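Long-range contacts in vacuolar protein sorting-associated protein 29 (Entamoeba histolytica, PDB 5XCJ), which binds metal ions, including zinc, through a calcineurin-like phosphoesterase fold and probably acts in protein transport as a subunit of the retromer: residues M1-I6 with F150-I155; L35-N39 with I82-H86; H115-L119 with N131-A135. The protein carries 1 engineered substitution. One frame throughout, in Å; residues are numbered along the deposited sequence.

How the contacts relate
These contacts illustrate how a metallophosphatase fold carries its metal site in the loops that follow strands of two packed sheets. Contact 1 pairs central strands of one sheet, and contact 2 continues it: strand 33-36 lies beside strand 2-6, with L4 O 2.8 Å from L35 N and I6 O 3.0 Å from T37 N, while most of I82-H86 lies in the other sheet. Contact 3 packs against contact 1, with V5 O 3.2 Å from P132 CB, and reaches contact 2 where H86 O is 3.6 Å from H115 CB. N39, H115 and H117, with D8, bind zinc in other structures of this protein; here none is bound, and the fifth ligand position, A62, is engineered.

Contact 1. Residues M1-I6 with F150-I155; sequences MLVLVI and FMLLEI
Five backbone hydrogen bonds fix this antiparallel pair. V3 and L153 exchange two, V3 N to L153 O at 3.0 Å and L153 N to V3 O at 2.8 Å; V5 and M151 do the same, V5 N to M151 O at 2.8 Å and M151 N to V5 O at 3.0 Å. A fifth, I155 N to M1 O at 3.1 Å, extends the pairing beyond the start of strand 2-6. L2-E154 and L4-L152 are the intervening non-hydrogen-bonded pairs, their CA atoms 4.9 and 4.7 Å apart. Both strands are extended; their axes approach to 4.7 Å, with 158° between their N-to-C directions. In the mixed sheet of this metallophosphatase fold, strand 2-6 marks the change of direction: parallel to strand 33-36 on one flank, antiparallel to strand 149-156 on the other. Side chains alternate between the faces. L4 (t, p) places CD1 3.7 Å from both L152 CD2 and F150 CD1; helix 20-28 covers this side through L26 and R25. On the opposite face V3 CB meets L153 CB at 4.2 Å, V5 CB meets M151 CB at 3.9 Å, and V5 CG2 lies 3.8 Å from L153 CG, while I77 of strand 72-77 packs on V3.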
loop_
_atom_site.group_PDB
_atom_site.type_symbol
_atom_site.label_atom_id
_atom_site.label_comp_id
_atom_site.label_asym_id
_atom_site.label_seq_id
_atom_site.Cartn_x
_atom_site.Cartn_y
_atom_site.Cartn_z
ATOM N N MET A 1 7.983 -5.823 14.187
ATOM C CA MET A 1 6.855 -5.114 13.595
ATOM C C MET A 1 6.588 -5.554 12.156
ATOM O O MET A 1 7.392 -5.306 11.263
ATOM C CB MET A 1 7.092 -3.603 13.630
ATOM C CG MET A 1 6.649 -2.913 14.910
ATOM S SD MET A 1 4.913 -3.163 15.303
ATOM C CE MET A 1 4.503 -1.624 16.113
ATOM N N LEU A 2 5.457 -6.212 11.941
ATOM C CA LEU A 2 5.072 -6.654 10.610
ATOM C C LEU A 2 3.961 -5.736 10.138
ATOM O O LEU A 2 2.938 -5.605 10.800
ATOM C CB LEU A 2 4.574 -8.093 10.636
ATOM C CG LEU A 2 4.173 -8.659 9.281
ATOM C CD1 LEU A 2 5.386 -8.802 8.384
ATOM C CD2 LEU A 2 3.485 -9.995 9.475
ATOM N N VAL A 3 4.180 -5.101 8.995
ATOM C CA VAL A 3 3.228 -4.154 8.432
ATOM C C VAL A 3 2.683 -4.573 7.074
ATOM O O VAL A 3 3.434 -4.783 6.128
ATOM C CB VAL A 3 3.906 -2.786 8.263
ATOM C CG1 VAL A 3 2.898 -1.707 7.929
ATOM C CG2 VAL A 3 4.724 -2.439 9.497
ATOM N N LEU A 4 1.366 -4.685 6.979
ATOM C CA LEU A 4 0.748 -5.049 5.722
ATOM C C LEU A 4 0.476 -3.753 4.966
ATOM O O LEU A 4 -0.190 -2.872 5.486
ATOM C CB LEU A 4 -0.564 -5.801 5.967
ATOM C CG LEU A 4 -1.517 -6.020 4.793
ATOM C CD1 LEU A 4 -0.923 -6.913 3.716
ATOM C CD2 LEU A 4 -2.859 -6.558 5.261
ATOM N N VAL A 5 1.029 -3.629 3.765
ATOM C CA VAL A 5 0.804 -2.446 2.940
ATOM C C VAL A 5 -0.114 -2.878 1.800
ATOM O O VAL A 5 0.257 -3.681 0.955
ATOM C CB VAL A 5 2.123 -1.863 2.406
ATOM C CG1 VAL A 5 1.874 -0.581 1.627
ATOM C CG2 VAL A 5 3.089 -1.619 3.551
ATOM N N ILE A 6 -1.322 -2.333 1.797
ATOM C CA ILE A 6 -2.349 -2.693 0.822
ATOM C C ILE A 6 -3.214 -1.492 0.431
ATOM O O ILE A 6 -3.205 -0.482 1.122
ATOM C CB ILE A 6 -3.234 -3.812 1.417
ATOM C CG1 ILE A 6 -3.908 -4.659 0.335
ATOM C CG2 ILE A 6 -4.226 -3.225 2.398
ATOM C CD1 ILE A 6 -4.564 -5.912 0.870
ATOM N N PHE A 150 0.235 -6.831 -3.221
ATOM C CA PHE A 150 0.345 -6.275 -1.878
ATOM C C PHE A 150 1.772 -6.438 -1.351
ATOM O O PHE A 150 2.578 -7.153 -1.934
ATOM C CB PHE A 150 -0.708 -6.810 -0.907
ATOM C CG PHE A 150 -0.448 -8.204 -0.432
ATOM C CD1 PHE A 150 0.386 -8.432 0.642
ATOM C CD2 PHE A 150 -1.045 -9.280 -1.054
ATOM C CE1 PHE A 150 0.621 -9.713 1.084
ATOM C CE2 PHE A 150 -0.810 -10.562 -0.619
ATOM C CZ PHE A 150 0.025 -10.777 0.451
ATOM N N MET A 151 2.071 -5.756 -0.257
ATOM C CA MET A 151 3.394 -5.815 0.342
ATOM C C MET A 151 3.334 -6.124 1.825
ATOM O O MET A 151 2.390 -5.752 2.508
ATOM C CB MET A 151 4.097 -4.469 0.208
ATOM C CG MET A 151 4.655 -4.118 -1.152
ATOM S SD MET A 151 5.450 -2.500 -1.041
ATOM C CE MET A 151 6.126 -2.335 -2.687
ATOM N N LEU A 152 4.356 -6.816 2.309
ATOM C CA LEU A 152 4.490 -7.102 3.722
ATOM C C LEU A 152 5.862 -6.583 4.111
ATOM O O LEU A 152 6.848 -6.908 3.461
ATOM C CB LEU A 152 4.387 -8.591 4.012
ATOM C CG LEU A 152 2.972 -9.147 4.047
ATOM C CD1 LEU A 152 3.000 -10.631 4.355
ATOM C CD2 LEU A 152 2.142 -8.390 5.068
ATOM N N LEU A 153 5.919 -5.764 5.148
ATOM C CA LEU A 153 7.188 -5.211 5.588
ATOM C C LEU A 153 7.608 -5.785 6.919
ATOM O O LEU A 153 6.813 -5.875 7.843
ATOM C CB LEU A 153 7.123 -3.687 5.720
ATOM C CG LEU A 153 6.484 -2.832 4.629
ATOM C CD1 LEU A 153 6.580 -1.369 5.034
ATOM C CD2 LEU A 153 7.132 -3.074 3.279
ATOM N N GLU A 154 8.868 -6.184 7.001
ATOM C CA GLU A 154 9.410 -6.680 8.247
ATOM C C GLU A 154 10.396 -5.601 8.658
ATOM O O GLU A 154 11.386 -5.371 7.975
ATOM C CB GLU A 154 10.109 -8.018 8.035
ATOM C CG GLU A 154 10.873 -8.534 9.240
ATOM C CD GLU A 154 11.308 -9.981 9.084
ATOM O OE1 GLU A 154 11.248 -10.511 7.958
ATOM O OE2 GLU A 154 11.703 -10.588 10.095
ATOM N N ILE A 155 10.089 -4.899 9.738
ATOM C CA ILE A 155 10.963 -3.844 10.211
ATOM C C ILE A 155 11.488 -4.097 11.618
ATOM O O ILE A 155 10.723 -4.280 12.558
ATOM C CB ILE A 155 10.233 -2.488 10.236
ATOM C CG1 ILE A 155 9.806 -2.068 8.831
ATOM C CG2 ILE A 155 11.102 -1.417 10.873
ATOM C CD1 ILE A 155 9.159 -0.706 8.783
#

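Contact 2. Residues L35-N39 with I82-H86; sequences LCTGN and IGLMH
Strands from different sheets can run side by side yet meet through side chains instead of backbone pairing, and L35-N39 against I82-H86 is a clear case. The end-to-end directions of the two segments differ by only 7°. L35-C36 and I82-M85 are extended; T37 then turns (phi/psi -74/-9), G38 takes 107/-164, and N39 lies in the left-handed helical region (57/53). A side chain on G38 would jam against the preceding carbonyl, so the turn calls for glycine.

The apolar part lies between the sheets. L35 (m, t) brings CD1 to 3.7 Å from I82 CG2, and L84 (t, p) reaches across with CD1 4.4 Å from L35 CB and 4.0 Å from T37 CG2, while its CD2 is 3.5 Å from C36 O. I112 of strand 110-112 touches L35, T37, I82 and L84 alike.

Polar contacts cluster at the C-terminal ends. T37 and H86 have the nearest CA atoms, 4.7 Å apart; T37 O receives a CA-H...O contact from H86 CA at 3.3 Å and sits 3.2 Å from H86 CD2, at the ring edge. Inside the first segment, G38 N donates to C36 SG at 3.5 Å.

N39 ND2 and H86 NE2 lie 3.0 Å apart at an angle too poor for a hydrogen bond. H86 NE2 bonds instead to D8 OD1, N39 ND2 hydrogen-bonds weakly to the same atom, and N39 OD1 is held by F63 N. The contact thus passes from an apolar part to a polar but still buried end, where D8 OD1 ties H86 to N39, a zinc ligand, like D8, in other structures of this protein.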
loop_
_atom_site.group_PDB
_atom_site.type_symbol
_atom_site.label_atom_id
_atom_site.label_comp_id
_atom_site.label_asym_id
_atom_site.label_seq_id
_atom_site.Cartn_x
_atom_site.Cartn_y
_atom_site.Cartn_z
ATOM N N LEU A 35 -1.232 -0.556 6.715
ATOM C CA LEU A 35 -1.176 0.761 6.099
ATOM C C LEU A 35 -1.911 0.633 4.773
ATOM O O LEU A 35 -1.437 -0.023 3.854
ATOM C CB LEU A 35 0.270 1.208 5.898
ATOM C CG LEU A 35 1.097 1.237 7.185
ATOM C CD1 LEU A 35 2.456 1.879 6.965
ATOM C CD2 LEU A 35 0.339 1.911 8.317
ATOM N N CYS A 36 -3.064 1.272 4.683
ATOM C CA CYS A 36 -3.887 1.192 3.493
ATOM C C CYS A 36 -3.911 2.511 2.737
ATOM O O CYS A 36 -4.204 3.559 3.303
ATOM C CB CYS A 36 -5.304 0.771 3.872
ATOM S SG CYS A 36 -6.426 0.581 2.474
ATOM N N THR A 37 -3.652 2.432 1.439
ATOM C CA THR A 37 -3.622 3.602 0.565
ATOM C C THR A 37 -4.982 4.214 0.220
ATOM O O THR A 37 -5.039 5.296 -0.350
ATOM C CB THR A 37 -2.824 3.347 -0.723
ATOM O OG1 THR A 37 -3.347 2.205 -1.402
ATOM C CG2 THR A 37 -1.353 3.131 -0.399
ATOM N N GLY A 38 -6.072 3.544 0.572
ATOM C CA GLY A 38 -7.390 4.070 0.246
ATOM C C GLY A 38 -8.104 3.318 -0.862
ATOM O O GLY A 38 -7.703 2.217 -1.218
ATOM N N ASN A 39 -9.136 3.950 -1.420
ATOM C CA ASN A 39 -9.951 3.358 -2.464
ATOM C C ASN A 39 -10.577 2.021 -2.043
ATOM O O ASN A 39 -10.420 1.004 -2.704
ATOM C CB ASN A 39 -9.185 3.245 -3.781
ATOM C CG ASN A 39 -9.196 4.545 -4.566
ATOM O OD1 ASN A 39 -9.784 5.529 -4.132
ATOM N ND2 ASN A 39 -8.546 4.551 -5.716
ATOM N N ILE A 82 6.998 6.794 8.712
ATOM C CA ILE A 82 6.303 6.400 7.497
ATOM C C ILE A 82 5.210 7.374 7.085
ATOM O O ILE A 82 4.351 7.737 7.879
ATOM C CB ILE A 82 5.697 4.986 7.644
ATOM C CG1 ILE A 82 6.799 3.955 7.900
ATOM C CG2 ILE A 82 4.890 4.608 6.414
ATOM C CD1 ILE A 82 6.284 2.567 8.214
ATOM N N GLY A 83 5.249 7.764 5.818
ATOM C CA GLY A 83 4.279 8.680 5.254
ATOM C C GLY A 83 3.337 7.904 4.362
ATOM O O GLY A 83 3.757 7.076 3.563
ATOM N N LEU A 84 2.047 8.147 4.528
ATOM C CA LEU A 84 1.048 7.445 3.741
ATOM C C LEU A 84 0.004 8.355 3.107
ATOM O O LEU A 84 -0.558 9.208 3.777
ATOM C CB LEU A 84 0.361 6.409 4.630
ATOM C CG LEU A 84 -0.861 5.663 4.097
ATOM C CD1 LEU A 84 -0.417 4.549 3.167
ATOM C CD2 LEU A 84 -1.689 5.111 5.243
ATOM N N MET A 85 -0.205 8.176 1.813
ATOM C CA MET A 85 -1.231 8.895 1.071
ATOM C C MET A 85 -1.606 8.100 -0.182
ATOM O O MET A 85 -0.827 7.276 -0.650
ATOM C CB MET A 85 -0.822 10.341 0.786
ATOM C CG MET A 85 -0.171 10.596 -0.556
ATOM S SD MET A 85 -0.007 12.369 -0.824
ATOM C CE MET A 85 -1.473 12.978 -0.016
ATOM N N HIS A 86 -2.785 8.348 -0.738
ATOM C CA HIS A 86 -3.223 7.599 -1.910
ATOM C C HIS A 86 -2.321 7.789 -3.128
ATOM O O HIS A 86 -2.036 6.837 -3.843
ATOM C CB HIS A 86 -4.680 7.892 -2.261
ATOM C CG HIS A 86 -5.189 7.073 -3.400
ATOM N ND1 HIS A 86 -5.573 7.627 -4.603
ATOM C CD2 HIS A 86 -5.366 5.740 -3.531
ATOM C CE1 HIS A 86 -5.962 6.669 -5.421
ATOM N NE2 HIS A 86 -5.849 5.514 -4.794
#

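Contact 3. Residues H115-L119 with N131-A135; sequences HTHKL and NPGSA
N131 (chi1 t), ending strand 127-131, points into the facing loop, which runs 101° away and holds H117 at positive phi (66/24). Its side-chain OD1 accepts from G133 N at 2.8 Å, an Asx turn, and hydrogen-bonds to water 1, which accepts from H117 N at 3.0 Å. N131 ND2 lies 2.8 Å from T116 OG1, itself the acceptor of an ST turn from K118 N at 3.3 Å; N131 O takes a CA-H...O contact from L119 CA at 3.2 Å. P132 O lies 3.5 Å from L119 CD1. G133, at phi/psi 76/-164, comes so close to L119 (CA-CA 3.9 Å) that a CB would clash with L119 N. S134 N donates to water 2 at 2.6 Å, which bonds to H117 O at 2.9 Å, and S134 CB lies over the H117 ring face, 4.1 Å from its centroid, a CH-pi contact. H117 ND1 bonds to A138 O. H115 and H117 belong to the GHxH motif of metallophosphatases, binding zinc 1 and zinc 2 respectively in other structures of this protein.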
loop_
_atom_site.group_PDB
_atom_site.type_symbol
_atom_site.label_atom_id
_atom_site.label_comp_id
_atom_site.label_asym_id
_atom_site.label_seq_id
_atom_site.Cartn_x
_atom_site.Cartn_y
_atom_site.Cartn_z
ATOM N N HIS A 115 -2.378 4.640 -6.242
ATOM C CA HIS A 115 -2.825 5.311 -7.466
ATOM C C HIS A 115 -2.441 4.680 -8.806
ATOM O O HIS A 115 -3.276 4.511 -9.679
ATOM C CB HIS A 115 -2.437 6.788 -7.448
ATOM C CG HIS A 115 -3.015 7.571 -8.582
ATOM N ND1 HIS A 115 -4.279 8.113 -8.541
ATOM C CD2 HIS A 115 -2.509 7.887 -9.796
ATOM C CE1 HIS A 115 -4.526 8.735 -9.679
ATOM N NE2 HIS A 115 -3.467 8.617 -10.454
ATOM N N THR A 116 -1.159 4.394 -8.967
ATOM C CA THR A 116 -0.618 3.841 -10.197
ATOM C C THR A 116 -1.122 2.451 -10.569
ATOM O O THR A 116 -1.041 2.058 -11.725
ATOM C CB THR A 116 0.923 3.814 -10.165
ATOM O OG1 THR A 116 1.363 2.850 -9.206
ATOM C CG2 THR A 116 1.462 5.174 -9.791
ATOM N N HIS A 117 -1.533 1.691 -9.557
ATOM C CA HIS A 117 -1.986 0.305 -9.702
ATOM C C HIS A 117 -0.856 -0.632 -10.141
ATOM O O HIS A 117 -1.091 -1.684 -10.724
ATOM C CB HIS A 117 -3.213 0.182 -10.607
ATOM C CG HIS A 117 -4.475 0.674 -9.968
ATOM N ND1 HIS A 117 -5.712 0.137 -10.247
ATOM C CD2 HIS A 117 -4.690 1.659 -9.065
ATOM C CE1 HIS A 117 -6.632 0.771 -9.543
ATOM N NE2 HIS A 117 -6.039 1.700 -8.818
ATOM N N LYS A 118 0.374 -0.230 -9.849
ATOM C CA LYS A 118 1.539 -1.036 -10.159
ATOM C C LYS A 118 2.425 -1.086 -8.926
ATOM O O LYS A 118 2.877 -0.060 -8.434
ATOM C CB LYS A 118 2.320 -0.483 -11.345
ATOM C CG LYS A 118 3.382 -1.439 -11.855
ATOM C CD LYS A 118 2.940 -2.883 -11.676
ATOM C CE LYS A 118 3.365 -3.757 -12.843
ATOM N NZ LYS A 118 2.225 -4.518 -13.418
ATOM N N LEU A 119 2.654 -2.286 -8.415
ATOM C CA LEU A 119 3.478 -2.437 -7.235
ATOM C C LEU A 119 4.912 -2.078 -7.577
ATOM O O LEU A 119 5.427 -2.486 -8.605
ATOM C CB LEU A 119 3.415 -3.875 -6.721
ATOM C CG LEU A 119 4.295 -4.229 -5.528
ATOM C CD1 LEU A 119 3.672 -5.360 -4.733
ATOM C CD2 LEU A 119 5.698 -4.599 -5.968
ATOM N N ASN A 131 4.964 1.311 -3.168
ATOM C CA ASN A 131 3.619 1.238 -3.713
ATOM C C ASN A 131 3.254 -0.246 -3.762
ATOM O O ASN A 131 3.919 -1.014 -4.440
ATOM C CB ASN A 131 3.606 1.855 -5.106
ATOM C CG ASN A 131 2.217 1.948 -5.694
ATOM O OD1 ASN A 131 1.380 1.093 -5.474
ATOM N ND2 ASN A 131 1.979 2.997 -6.464
ATOM N N PRO A 132 2.191 -0.643 -3.074
ATOM C CA PRO A 132 1.791 -2.055 -3.054
ATOM C C PRO A 132 0.935 -2.487 -4.247
ATOM O O PRO A 132 0.609 -3.666 -4.360
ATOM C CB PRO A 132 0.987 -2.172 -1.756
ATOM C CG PRO A 132 0.436 -0.810 -1.535
ATOM C CD PRO A 132 1.394 0.173 -2.143
ATOM N N GLY A 133 0.590 -1.547 -5.121
ATOM C CA GLY A 133 -0.254 -1.852 -6.259
ATOM C C GLY A 133 -1.705 -1.999 -5.822
ATOM O O GLY A 133 -2.079 -1.590 -4.732
ATOM N N SER A 134 -2.527 -2.588 -6.675
ATOM C CA SER A 134 -3.920 -2.778 -6.327
ATOM C C SER A 134 -4.087 -4.198 -5.816
ATOM O O SER A 134 -3.704 -5.156 -6.480
ATOM C CB SER A 134 -4.827 -2.540 -7.531
ATOM O OG SER A 134 -6.142 -2.972 -7.257
ATOM N N ALA A 135 -4.710 -4.322 -4.655
ATOM C CA ALA A 135 -4.926 -5.611 -4.008
ATOM C C ALA A 135 -5.763 -6.541 -4.863
ATOM O O ALA A 135 -5.566 -7.746 -4.856
ATOM C CB ALA A 135 -5.577 -5.422 -2.649
HETATM O O HOH W 1 -1.150 1.274 -6.616
HETATM O O HOH W 2 -1.880 -3.763 -8.851
#